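PDB 3VSF: ricin B lectin from Clostridium thermocellum, which acts as an exo-beta-1,3-galactanase, probably releasing galactose from beta-1,3-galactan chains, and binds beta-D-galactose through a lectin-like module. Local coordinates for residues 119-124 and 288-293; 358-363 and 399-404; 370-375 and 475-480. All coordinates share one frame; numbering follows the deposited sequence.

Contact 1: 119-124 and 288-293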
loop_
_atom_site.group_PDB
_atom_site.type_symbol
_atom_site.label_atom_id
_atom_site.label_comp_id
_atom_site.label_asym_id
_atom_site.label_seq_id
_atom_site.Cartn_x
_atom_site.Cartn_y
_atom_site.Cartn_z
ATOM N N ARG A 119 -0.976 11.870 -11.788
ATOM C CA ARG A 119 -1.890 11.587 -10.684
ATOM C C ARG A 119 -3.333 11.983 -10.989
ATOM O O ARG A 119 -3.943 12.744 -10.237
ATOM C CB ARG A 119 -1.409 12.269 -9.400
ATOM C CG ARG A 119 -0.022 11.835 -8.973
ATOM C CD ARG A 119 0.334 12.363 -7.597
ATOM N NE ARG A 119 1.593 11.797 -7.126
ATOM C CZ ARG A 119 1.710 10.586 -6.592
ATOM N NH1 ARG A 119 0.640 9.812 -6.461
ATOM N NH2 ARG A 119 2.895 10.146 -6.191
ATOM N N PRO A 120 -3.885 11.461 -12.095
ATOM C CA PRO A 120 -5.287 11.716 -12.435
ATOM C C PRO A 120 -6.224 10.838 -11.610
ATOM O O PRO A 120 -6.023 9.626 -11.535
ATOM C CB PRO A 120 -5.359 11.317 -13.909
ATOM C CG PRO A 120 -4.331 10.252 -14.047
ATOM C CD PRO A 120 -3.214 10.630 -13.111
ATOM N N LYS A 121 -7.232 11.449 -10.997
ATOM C CA LYS A 121 -8.194 10.710 -10.188
ATOM C C LYS A 121 -9.614 10.949 -10.690
ATOM O O LYS A 121 -9.922 12.017 -11.219
ATOM C CB LYS A 121 -8.079 11.115 -8.718
ATOM C CG LYS A 121 -6.686 10.949 -8.133
ATOM C CD LYS A 121 -6.222 9.504 -8.210
ATOM C CE LYS A 121 -4.829 9.338 -7.625
ATOM N NZ LYS A 121 -3.810 10.132 -8.365
ATOM N N VAL A 122 -10.476 9.951 -10.521
ATOM C CA VAL A 122 -11.865 10.060 -10.957
ATOM C C VAL A 122 -12.840 9.803 -9.813
ATOM O O VAL A 122 -12.697 8.837 -9.064
ATOM C CB VAL A 122 -12.172 9.092 -12.116
ATOM C CG1 VAL A 122 -13.671 9.000 -12.351
ATOM C CG2 VAL A 122 -11.453 9.533 -13.381
ATOM N N MET A 123 -13.831 10.681 -9.686
ATOM C CA MET A 123 -14.856 10.547 -8.660
ATOM C C MET A 123 -16.240 10.605 -9.298
ATOM O O MET A 123 -16.415 11.209 -10.355
ATOM C CB MET A 123 -14.708 11.654 -7.614
ATOM C CG MET A 123 -14.782 13.061 -8.187
ATOM S SD MET A 123 -14.246 14.328 -7.020
ATOM C CE MET A 123 -15.368 14.038 -5.656
ATOM N N TYR A 124 -17.219 9.973 -8.659
ATOM C CA TYR A 124 -18.579 9.953 -9.190
ATOM C C TYR A 124 -19.529 10.853 -8.403
ATOM O O TYR A 124 -19.441 10.952 -7.179
ATOM C CB TYR A 124 -19.128 8.526 -9.234
ATOM C CG TYR A 124 -20.599 8.457 -9.578
ATOM C CD1 TYR A 124 -21.555 8.269 -8.587
ATOM C CD2 TYR A 124 -21.034 8.592 -10.890
ATOM C CE1 TYR A 124 -22.902 8.211 -8.895
ATOM C CE2 TYR A 124 -22.378 8.535 -11.208
ATOM C CZ TYR A 124 -23.307 8.344 -10.207
ATOM O OH TYR A 124 -24.647 8.285 -10.515
ATOM N N GLN A 288 5.600 4.292 -4.166
ATOM C CA GLN A 288 4.996 5.517 -3.665
ATOM C C GLN A 288 3.480 5.393 -3.743
ATOM O O GLN A 288 2.938 5.036 -4.789
ATOM C CB GLN A 288 5.472 6.723 -4.474
ATOM C CG GLN A 288 5.036 8.063 -3.906
ATOM C CD GLN A 288 5.491 9.234 -4.754
ATOM O OE1 GLN A 288 5.895 9.062 -5.905
ATOM N NE2 GLN A 288 5.430 10.435 -4.189
ATOM N N PRO A 289 2.789 5.679 -2.629
ATOM C CA PRO A 289 1.328 5.567 -2.579
ATOM C C PRO A 289 0.665 6.424 -3.648
ATOM O O PRO A 289 1.120 7.537 -3.911
ATOM C CB PRO A 289 0.982 6.099 -1.182
ATOM C CG PRO A 289 2.171 6.904 -0.764
ATOM C CD PRO A 289 3.347 6.213 -1.376
ATOM N N THR A 290 -0.394 5.907 -4.262
ATOM C CA THR A 290 -1.091 6.646 -5.306
ATOM C C THR A 290 -2.593 6.721 -5.049
ATOM O O THR A 290 -3.228 7.728 -5.358
ATOM C CB THR A 290 -0.827 6.047 -6.706
ATOM O OG1 THR A 290 -1.351 6.924 -7.711
ATOM C CG2 THR A 290 -1.478 4.679 -6.840
ATOM N N PHE A 291 -3.157 5.661 -4.479
ATOM C CA PHE A 291 -4.590 5.629 -4.205
ATOM C C PHE A 291 -5.003 4.442 -3.339
ATOM O O PHE A 291 -4.365 3.390 -3.363
ATOM C CB PHE A 291 -5.379 5.621 -5.517
ATOM C CG PHE A 291 -6.822 5.986 -5.353
ATOM C CD1 PHE A 291 -7.190 7.291 -5.070
ATOM C CD2 PHE A 291 -7.812 5.029 -5.482
ATOM C CE1 PHE A 291 -8.517 7.633 -4.919
ATOM C CE2 PHE A 291 -9.139 5.368 -5.334
ATOM C CZ PHE A 291 -9.495 6.671 -5.051
ATOM N N ILE A 292 -6.079 4.620 -2.578
ATOM C CA ILE A 292 -6.590 3.573 -1.698
ATOM C C ILE A 292 -8.114 3.483 -1.771
ATOM O O ILE A 292 -8.816 4.415 -1.382
ATOM C CB ILE A 292 -6.177 3.819 -0.232
ATOM C CG1 ILE A 292 -4.653 3.844 -0.098
ATOM C CG2 ILE A 292 -6.775 2.756 0.677
ATOM C CD1 ILE A 292 -4.167 4.172 1.297
ATOM N N ILE A 293 -8.622 2.359 -2.270
ATOM C CA ILE A 293 -10.066 2.149 -2.364
ATOM C C ILE A 293 -10.554 0.966 -1.536
ATOM O O ILE A 293 -9.868 -0.050 -1.422
ATOM C CB ILE A 293 -10.534 1.943 -3.822
ATOM C CG1 ILE A 293 -9.377 1.462 -4.700
ATOM C CG2 ILE A 293 -11.151 3.220 -4.372
ATOM C CD1 ILE A 293 -8.912 0.059 -4.380
#
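Arg119 NH1 donates a weak hydrogen bond to Pro289 O (3.5 Å, 146° at the hydrogen), the acceptor lying near the plane of the guanidinium at its edge. The two residues sit on the innermost strands of the second and fifth blades of the five-bladed beta-propeller of glycosidase family 43, and the contact reaches across the middle of the propeller. The strand segments run almost parallel, 4° apart, but their axes come no closer than 8.8 Å, so side chains rather than backbone pairing join them. The Arg119 chain, extended from CG to NE, brings NH2 over the face of the Gln288 amide, nearest its CD (3.1 Å). Guanidinium and amide planes stand 83° apart; OE1 meets NH2 at a poor angle and NE2 is itself a donor, so the pair forms no hydrogen bond. Both groups are held by other partners: Arg119 NE forms a salt bridge with Asp186, while Gln288 OE1 and NE2 are bonded to Trp310 NE1 and Ser251 OG. The Lys121 chain, bent at chi2 and chi4, slides past the ring of Phe291 in the opposite direction, with Lys121 CD 4.0 Å from Phe291 CD1. Lys121 NZ and Thr290 OG1 bond to Gly60 O and Gly61 O. Thr290 and Phe291 face Met306 of the neighbouring strand 301-309 in a classic beta bulge, and Thr290 OG1 lies 3.7 Å from Arg119 NH1, oblique to the guanidinium.

Contact 2: 358-363 and 399-404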
loop_
_atom_site.group_PDB
_atom_site.type_symbol
_atom_site.label_atom_id
_atom_site.label_comp_id
_atom_site.label_asym_id
_atom_site.label_seq_id
_atom_site.Cartn_x
_atom_site.Cartn_y
_atom_site.Cartn_z
ATOM N N PRO A 358 2.439 -19.808 -2.043
ATOM C CA PRO A 358 2.759 -20.778 -3.094
ATOM C C PRO A 358 2.678 -22.219 -2.592
ATOM O O PRO A 358 2.121 -23.075 -3.278
ATOM C CB PRO A 358 4.203 -20.430 -3.458
ATOM C CG PRO A 358 4.326 -18.984 -3.134
ATOM C CD PRO A 358 3.483 -18.776 -1.909
ATOM N N ASP A 359 3.227 -22.475 -1.409
ATOM C CA ASP A 359 3.232 -23.820 -0.840
ATOM C C ASP A 359 2.385 -23.870 0.431
ATOM O O ASP A 359 2.836 -23.470 1.504
ATOM C CB ASP A 359 4.665 -24.264 -0.542
ATOM C CG ASP A 359 4.783 -25.760 -0.336
ATOM O OD1 ASP A 359 3.781 -26.388 0.067
ATOM O OD2 ASP A 359 5.879 -26.310 -0.578
ATOM N N THR A 360 1.162 -24.373 0.303
ATOM C CA THR A 360 0.202 -24.375 1.406
ATOM C C THR A 360 0.524 -25.419 2.479
ATOM O O THR A 360 -0.179 -25.523 3.484
ATOM C CB THR A 360 -1.238 -24.601 0.890
ATOM O OG1 THR A 360 -1.483 -23.749 -0.236
ATOM C CG2 THR A 360 -2.259 -24.300 1.979
ATOM N N THR A 361 1.590 -26.186 2.266
ATOM C CA THR A 361 1.985 -27.219 3.220
ATOM C C THR A 361 2.134 -26.653 4.631
ATOM O O THR A 361 2.900 -25.717 4.859
ATOM C CB THR A 361 3.304 -27.903 2.810
ATOM O OG1 THR A 361 3.147 -28.524 1.529
ATOM C CG2 THR A 361 3.694 -28.958 3.831
ATOM N N ARG A 362 1.393 -27.229 5.573
ATOM C CA ARG A 362 1.437 -26.797 6.966
ATOM C C ARG A 362 2.510 -27.557 7.741
ATOM O O ARG A 362 2.784 -28.723 7.455
ATOM C CB ARG A 362 0.072 -26.998 7.623
ATOM C CG ARG A 362 -1.021 -26.085 7.089
ATOM C CD ARG A 362 -2.399 -26.651 7.395
ATOM N NE ARG A 362 -3.362 -25.612 7.755
ATOM C CZ ARG A 362 -4.087 -24.924 6.880
ATOM N NH1 ARG A 362 -3.958 -25.152 5.580
ATOM N NH2 ARG A 362 -4.940 -24.001 7.305
ATOM N N TYR A 363 3.115 -26.895 8.722
ATOM C CA TYR A 363 4.188 -27.508 9.500
ATOM C C TYR A 363 4.061 -27.259 10.999
ATOM O O TYR A 363 3.398 -26.317 11.437
ATOM C CB TYR A 363 5.552 -27.000 9.029
ATOM C CG TYR A 363 5.935 -27.414 7.628
ATOM C CD1 TYR A 363 6.440 -28.683 7.371
ATOM C CD2 TYR A 363 5.811 -26.531 6.564
ATOM C CE1 TYR A 363 6.799 -29.063 6.092
ATOM C CE2 TYR A 363 6.168 -26.903 5.282
ATOM C CZ TYR A 363 6.662 -28.170 5.052
ATOM O OH TYR A 363 7.017 -28.544 3.777
ATOM N N GLN A 399 0.640 -24.069 13.700
ATOM C CA GLN A 399 0.860 -24.461 12.313
ATOM C C GLN A 399 1.501 -23.315 11.535
ATOM O O GLN A 399 1.118 -22.156 11.696
ATOM C CB GLN A 399 -0.457 -24.889 11.666
ATOM C CG GLN A 399 -1.228 -25.915 12.484
ATOM C CD GLN A 399 -2.502 -26.372 11.805
ATOM O OE1 GLN A 399 -2.575 -26.445 10.579
ATOM N NE2 GLN A 399 -3.519 -26.680 12.602
ATOM N N TRP A 400 2.478 -23.640 10.693
ATOM C CA TRP A 400 3.264 -22.613 10.016
ATOM C C TRP A 400 3.512 -22.921 8.540
ATOM O O TRP A 400 3.816 -24.057 8.174
ATOM C CB TRP A 400 4.603 -22.423 10.734
ATOM C CG TRP A 400 4.463 -22.118 12.196
ATOM C CD1 TRP A 400 4.238 -23.013 13.201
ATOM C CD2 TRP A 400 4.542 -20.830 12.817
ATOM N NE1 TRP A 400 4.169 -22.362 14.409
ATOM C CE2 TRP A 400 4.354 -21.020 14.200
ATOM C CE3 TRP A 400 4.754 -19.533 12.338
ATOM C CZ2 TRP A 400 4.370 -19.964 15.109
ATOM C CZ3 TRP A 400 4.771 -18.486 13.241
ATOM C CH2 TRP A 400 4.579 -18.708 14.611
ATOM N N TYR A 401 3.381 -21.898 7.698
ATOM C CA TYR A 401 3.730 -22.012 6.287
ATOM C C TYR A 401 5.208 -21.704 6.098
ATOM O O TYR A 401 5.833 -21.085 6.957
ATOM C CB TYR A 401 2.913 -21.036 5.440
ATOM C CG TYR A 401 1.420 -21.265 5.458
ATOM C CD1 TYR A 401 0.860 -22.375 4.843
ATOM C CD2 TYR A 401 0.569 -20.354 6.070
ATOM C CE1 TYR A 401 -0.507 -22.580 4.851
ATOM C CE2 TYR A 401 -0.798 -20.551 6.082
ATOM C CZ TYR A 401 -1.329 -21.666 5.472
ATOM O OH TYR A 401 -2.690 -21.865 5.483
ATOM N N LEU A 402 5.762 -22.130 4.969
ATOM C CA LEU A 402 7.142 -21.803 4.630
ATOM C C LEU A 402 7.231 -21.201 3.229
ATOM O O LEU A 402 7.098 -21.908 2.230
ATOM C CB LEU A 402 8.037 -23.038 4.739
ATOM C CG LEU A 402 8.239 -23.618 6.140
ATOM C CD1 LEU A 402 9.163 -24.825 6.085
ATOM C CD2 LEU A 402 8.787 -22.564 7.092
ATOM N N VAL A 403 7.460 -19.892 3.167
ATOM C CA VAL A 403 7.501 -19.179 1.895
ATOM C C VAL A 403 8.926 -18.812 1.487
ATOM O O VAL A 403 9.556 -17.957 2.107
ATOM C CB VAL A 403 6.656 -17.893 1.950
ATOM C CG1 VAL A 403 6.694 -17.177 0.608
ATOM C CG2 VAL A 403 5.224 -18.215 2.349
ATOM N N ASP A 404 9.424 -19.462 0.440
ATOM C CA ASP A 404 10.764 -19.192 -0.070
ATOM C C ASP A 404 10.881 -17.732 -0.508
ATOM O O ASP A 404 9.973 -17.193 -1.140
ATOM C CB ASP A 404 11.083 -20.129 -1.239
ATOM C CG ASP A 404 12.563 -20.171 -1.569
ATOM O OD1 ASP A 404 13.115 -21.288 -1.673
ATOM O OD2 ASP A 404 13.174 -19.095 -1.730
#
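The barrel of the ricin-type beta-trefoil closes where Tyr363, at the start of strand 363-367, meets Trp400, at the start of strand 400-404. These are the first and last strands in the order of the six-stranded sheet, and a single antiparallel bridge, a hydrogen-bonded pair, brings them together. Trp400 N donates to Tyr363 O at 2.9 Å, and the return bond from Tyr363 N to Trp400 O is weak. Tyr363 O also receives a CA-H...O contact from Gln399 CA at 3.3 Å. Trp400 is the tryptophan of a Q-x-W sequence, the signature of ricin-type lectin repeats.

Around the bridge, side chains extend the join. Arg362 NE makes a weak hydrogen bond to Gln399 OE1 (3.0 Å), which lies at the edge of the guanidinium and in its plane; Gln399 NE2 is bonded to Ser395 O. Tyr401 runs alongside Arg362 and brings its OH over one guanidinium face, 3.2 Å above the plane and offset toward the rim, with ring and guanidinium planes 70° apart. The tyrosine ring is approached at its edge by Thr360 O, close to CE1, and the methyl CG2 of Thr360 packs 3.8 Å from the same Tyr401 CE1.

Leu402 crosses Tyr363 at about a right angle. With its CG anti to the carbonyl carbon (chi1 -66°), Leu402 CG and CD1 come to lie by Tyr363 CD2 and CE2, and CD1 makes an off-centre CH-pi contact, 4.1 Å from the centroid of the Tyr363 ring. In the loop between strands 352-355 and 363-367, Asp359 forms an Asx turn: its OD1 accepts from both Thr361 N and Thr361 OG1, the hydroxyl on the syn side at 2.7 Å and the amide on the anti side.

Contact 3: 370-375 and 475-480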
loop_
_atom_site.group_PDB
_atom_site.type_symbol
_atom_site.label_atom_id
_atom_site.label_comp_id
_atom_site.label_asym_id
_atom_site.label_seq_id
_atom_site.Cartn_x
_atom_site.Cartn_y
_atom_site.Cartn_z
ATOM N N SER A 370 12.701 -29.980 24.670
ATOM C CA SER A 370 11.451 -29.892 25.420
ATOM C C SER A 370 10.361 -30.794 24.853
ATOM O O SER A 370 9.509 -31.288 25.591
ATOM C CB SER A 370 10.953 -28.446 25.457
ATOM O OG SER A 370 10.575 -28.005 24.164
ATOM N N GLY A 371 10.388 -31.000 23.542
ATOM C CA GLY A 371 9.350 -31.765 22.876
ATOM C C GLY A 371 8.134 -30.905 22.592
ATOM O O GLY A 371 7.143 -31.375 22.031
ATOM N N LYS A 372 8.211 -29.638 22.988
ATOM C CA LYS A 372 7.142 -28.681 22.730
ATOM C C LYS A 372 7.266 -28.127 21.313
ATOM O O LYS A 372 8.316 -28.249 20.683
ATOM C CB LYS A 372 7.191 -27.540 23.747
ATOM C CG LYS A 372 7.028 -27.978 25.195
ATOM C CD LYS A 372 5.616 -28.465 25.474
ATOM C CE LYS A 372 5.419 -28.789 26.948
ATOM N NZ LYS A 372 6.301 -29.899 27.404
ATOM N N VAL A 373 6.194 -27.518 20.816
ATOM C CA VAL A 373 6.185 -26.990 19.456
ATOM C C VAL A 373 6.072 -25.469 19.424
ATOM O O VAL A 373 5.586 -24.852 20.372
ATOM C CB VAL A 373 5.039 -27.592 18.623
ATOM C CG1 VAL A 373 5.175 -29.106 18.552
ATOM C CG2 VAL A 373 3.693 -27.197 19.209
ATOM N N LEU A 374 6.523 -24.873 18.325
ATOM C CA LEU A 374 6.473 -23.426 18.160
ATOM C C LEU A 374 5.027 -22.946 18.134
ATOM O O LEU A 374 4.198 -23.482 17.397
ATOM C CB LEU A 374 7.192 -23.006 16.878
ATOM C CG LEU A 374 7.669 -21.555 16.842
ATOM C CD1 LEU A 374 8.662 -21.308 17.966
ATOM C CD2 LEU A 374 8.286 -21.220 15.496
ATOM N N ASP A 375 4.729 -21.933 18.941
ATOM C CA ASP A 375 3.359 -21.464 19.104
ATOM C C ASP A 375 3.326 -19.965 19.389
ATOM O O ASP A 375 4.366 -19.340 19.600
ATOM C CB ASP A 375 2.679 -22.232 20.244
ATOM C CG ASP A 375 1.196 -21.938 20.350
ATOM O OD1 ASP A 375 0.546 -21.763 19.300
ATOM O OD2 ASP A 375 0.677 -21.883 21.486
ATOM N N THR A 475 11.422 -26.343 29.586
ATOM C CA THR A 475 10.790 -27.586 29.170
ATOM C C THR A 475 9.289 -27.536 29.442
ATOM O O THR A 475 8.583 -28.530 29.278
ATOM C CB THR A 475 11.412 -28.793 29.900
ATOM O OG1 THR A 475 10.799 -30.006 29.444
ATOM C CG2 THR A 475 11.221 -28.664 31.404
ATOM N N GLU A 476 8.807 -26.365 29.847
ATOM C CA GLU A 476 7.409 -26.198 30.227
ATOM C C GLU A 476 6.630 -25.375 29.207
ATOM O O GLU A 476 7.212 -24.761 28.314
ATOM C CB GLU A 476 7.315 -25.540 31.605
ATOM C CG GLU A 476 8.128 -26.242 32.678
ATOM C CD GLU A 476 7.674 -27.670 32.907
ATOM O OE1 GLU A 476 6.449 -27.912 32.892
ATOM O OE2 GLU A 476 8.543 -28.548 33.095
ATOM N N ASP A 477 5.307 -25.370 29.348
ATOM C CA ASP A 477 4.444 -24.576 28.481
ATOM C C ASP A 477 4.661 -23.086 28.714
ATOM O O ASP A 477 4.822 -22.642 29.852
ATOM C CB ASP A 477 2.972 -24.924 28.714
ATOM C CG ASP A 477 2.568 -26.229 28.056
ATOM O OD1 ASP A 477 3.176 -26.593 27.027
ATOM O OD2 ASP A 477 1.635 -26.888 28.563
ATOM N N GLY A 478 4.660 -22.316 27.631
ATOM C CA GLY A 478 4.815 -20.876 27.723
ATOM C C GLY A 478 6.265 -20.435 27.696
ATOM O O GLY A 478 6.565 -19.256 27.886
ATOM N N GLY A 479 7.166 -21.383 27.462
ATOM C CA GLY A 479 8.581 -21.079 27.367
ATOM C C GLY A 479 8.851 -20.059 26.278
ATOM O O GLY A 479 8.447 -20.244 25.131
ATOM N N ILE A 480 9.533 -18.978 26.637
ATOM C CA ILE A 480 9.803 -17.899 25.696
ATOM C C ILE A 480 10.738 -18.341 24.577
ATOM O O ILE A 480 11.817 -18.874 24.833
ATOM C CB ILE A 480 10.409 -16.665 26.395
ATOM C CG1 ILE A 480 9.392 -16.020 27.337
ATOM C CG2 ILE A 480 10.885 -15.652 25.365
ATOM C CD1 ILE A 480 9.207 -16.760 28.646
#
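Two flat groups of segment 475-480 receive Lys372: the carboxylate of Asp477 and the peptide carbonyl of Thr475. Asp477 OD1 lies against the lysine methylenes, 3.1 Å from Lys372 CE and 3.4 Å from Lys372 CD, with CE well above the carboxylate plane; the two side chains cross at about a right angle. At the carbonyl, Lys372 NZ donates to Thr475 O at 3.3 Å, tilted 33° from the carbonyl plane. The lysine gets there by bending twice, at chi2 and chi4, which places the ammonium beside the backbone oxygen and leaves NZ 4.6 Å from Asp477 OD1, beyond salt-bridge range. The opposite charges probably still attract.

The contact ties together two loops of the beta-trefoil: the turn leading from strand 363-367 into strand 373-376, and the one between strands 467-470 and 479-484. In the first, Ser370 OG accepts from Lys372 N (3.1 Å, 159°) in an ST turn; in the second, a type II turn runs from Glu476 to Gly479. Strand 385-390 and the residue following it serve both loops: Gln389 OE1 bonds to Ser370 OG and its NE2 to Glu476 O, while Thr391 OG1 bonds to Asp477 OD1. Where the loops pass most closely, Ser370 and Thr475 are nearest in the backbone, and Ser370 CB packs against Thr475 CA at 3.8 Å.

In the fold
Contact 1 closes along the chain before the other two open, and it belongs to the propeller, whereas contacts 2 and 3 share the beta-trefoil. Its centre is 35 Å from that of contact 2 and 48 Å from that of contact 3, consistent with two separate modules joined in series, a glycosidase and a lectin-like domain. Within the trefoil the segments of contacts 2 and 3 alternate in sequence, and their centres lie 21 Å apart. Contact 2 completes the barrel and contact 3 joins peripheral loops. They meet directly where Trp400 NE1 probably hydrogen-bonds to Leu374 O (3.2 Å), linking the barrel strand 400-404 to strand 373-376.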